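Local structure of hypothetical protein (Pyrococcus furiosus, 2FZF) at residues E159-L162 / N163-M166. The protein is of unknown function but belongs by sequence to the rubrerythrin family of the ferritin clan and forms a two-chain assembly. Numbering follows the deposited sequence.
Sequences ELLL and NWEM
With CG turned anti to its own carbonyl carbon (chi1 -63°), Asn163 sends its carboxamide back along the helix toward Leu160, and chi1 of -85° in Leu161 likewise leaves CG beside the backbone N, from where the CD2 branch comes near the indole of Trp164. The first meeting is a van der Waals contact of amide and methyl: Asn163 ND2 lies 3.5 Å from Leu160 CD1, the two side chains crossing at a slant. In the second, Leu161 CD2 stands 4.1 Å from Trp164 CE3, approaching the six-membered ring obliquely, near its rim, while the carbonyl oxygen of Leu160 lies near the ring plane at the edge. The setting is the C-terminal end of helix 134-164, one of the long helices of a bundle consistent with the rubrerythrin family of the ferritin clan, and backbone bonding here is weak. Leu162 N makes a weak bond to Glu159 O at 3.4 Å, whereas Leu160 O and Trp164 N are 4.1 Å apart; no hydrogen bond joins 159-162 to 163-166. Glu165 and Met166 lie in loop or turn, and the positive phi of Met166 (54°) goes with a backbone turn that brings its CB and CG alongside Leu162 O. Leu161 packs on Ile107 and Trp164 on Val103, both of helix 103-129, while Leu162, Asn163 and Met166 touch Arg138 of the second subunit.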
loop_
_atom_site.group_PDB
_atom_site.type_symbol
_atom_site.label_atom_id
_atom_site.label_comp_id
_atom_site.label_asym_id
_atom_site.label_seq_id
_atom_site.Cartn_x
_atom_site.Cartn_y
_atom_site.Cartn_z
ATOM N N GLU A 159 2.129 7.970 -10.573
ATOM C CA GLU A 159 2.211 7.309 -11.877
ATOM C C GLU A 159 1.044 7.723 -12.788
ATOM O O GLU A 159 1.245 8.066 -13.949
ATOM C CB GLU A 159 2.201 5.784 -11.658
ATOM C CG GLU A 159 2.896 4.939 -12.727
ATOM C CD GLU A 159 4.387 5.218 -12.846
ATOM O OE1 GLU A 159 4.748 6.253 -13.447
ATOM O OE2 GLU A 159 5.187 4.410 -12.338
ATOM N N LEU A 160 -0.172 7.691 -12.243
ATOM C CA LEU A 160 -1.373 8.050 -12.985
ATOM C C LEU A 160 -1.549 9.561 -13.126
ATOM O O LEU A 160 -2.306 10.029 -13.969
ATOM C CB LEU A 160 -2.600 7.440 -12.302
ATOM C CG LEU A 160 -3.454 6.488 -13.152
ATOM C CD1 LEU A 160 -2.568 5.588 -14.016
ATOM C CD2 LEU A 160 -4.338 5.650 -12.234
ATOM N N LEU A 161 -0.854 10.328 -12.297
ATOM C CA LEU A 161 -0.948 11.778 -12.371
ATOM C C LEU A 161 -0.081 12.303 -13.503
ATOM O O LEU A 161 -0.163 13.472 -13.865
ATOM C CB LEU A 161 -0.499 12.409 -11.054
ATOM C CG LEU A 161 -1.570 12.506 -9.981
ATOM C CD1 LEU A 161 -0.973 13.069 -8.714
ATOM C CD2 LEU A 161 -2.717 13.396 -10.493
ATOM N N LEU A 162 0.762 11.434 -14.048
ATOM C CA LEU A 162 1.661 11.805 -15.138
ATOM C C LEU A 162 0.936 11.846 -16.476
ATOM O O LEU A 162 1.323 12.587 -17.387
ATOM C CB LEU A 162 2.818 10.812 -15.209
ATOM C CG LEU A 162 3.791 10.859 -14.034
ATOM C CD1 LEU A 162 4.562 9.556 -13.994
ATOM C CD2 LEU A 162 4.726 12.066 -14.152
ATOM N N ASN A 163 -0.111 11.034 -16.591
ATOM C CA ASN A 163 -0.916 10.977 -17.809
ATOM C C ASN A 163 -1.694 12.291 -17.957
ATOM O O ASN A 163 -1.973 12.740 -19.069
ATOM C CB ASN A 163 -1.899 9.794 -17.739
ATOM C CG ASN A 163 -1.196 8.435 -17.674
ATOM O OD1 ASN A 163 -0.509 8.027 -18.618
ATOM N ND2 ASN A 163 -1.373 7.730 -16.554
ATOM N N TRP A 164 -2.019 12.901 -16.819
ATOM C CA TRP A 164 -2.768 14.149 -16.767
ATOM C C TRP A 164 -2.258 15.211 -17.742
ATOM O O TRP A 164 -3.010 15.686 -18.594
ATOM C CB TRP A 164 -2.747 14.693 -15.341
ATOM C CG TRP A 164 -4.066 15.209 -14.854
ATOM C CD1 TRP A 164 -4.537 16.487 -14.947
ATOM C CD2 TRP A 164 -5.069 14.463 -14.157
ATOM N NE1 TRP A 164 -5.771 16.586 -14.342
ATOM C CE2 TRP A 164 -6.122 15.356 -13.848
ATOM C CE3 TRP A 164 -5.183 13.127 -13.760
ATOM C CZ2 TRP A 164 -7.274 14.956 -13.159
ATOM C CZ3 TRP A 164 -6.332 12.725 -13.073
ATOM C CH2 TRP A 164 -7.358 13.639 -12.782
ATOM N N GLU A 165 -0.993 15.596 -17.621
ATOM C CA GLU A 165 -0.455 16.596 -18.531
ATOM C C GLU A 165 0.491 16.004 -19.570
ATOM O O GLU A 165 0.053 15.442 -20.574
ATOM C CB GLU A 165 0.264 17.709 -17.761
ATOM C CG GLU A 165 -0.648 18.678 -17.029
ATOM C CD GLU A 165 0.099 19.926 -16.570
ATOM O OE1 GLU A 165 1.140 19.784 -15.894
ATOM O OE2 GLU A 165 -0.357 21.047 -16.885
ATOM N N MET A 166 1.791 16.133 -19.320
ATOM C CA MET A 166 2.821 15.645 -20.236
ATOM C C MET A 166 2.652 16.184 -21.657
ATOM O O MET A 166 1.878 17.113 -21.895
ATOM C CB MET A 166 2.857 14.111 -20.244
ATOM C CG MET A 166 3.578 13.504 -19.031
ATOM S SD MET A 166 5.313 14.064 -18.801
ATOM C CE MET A 166 5.096 15.395 -17.606
#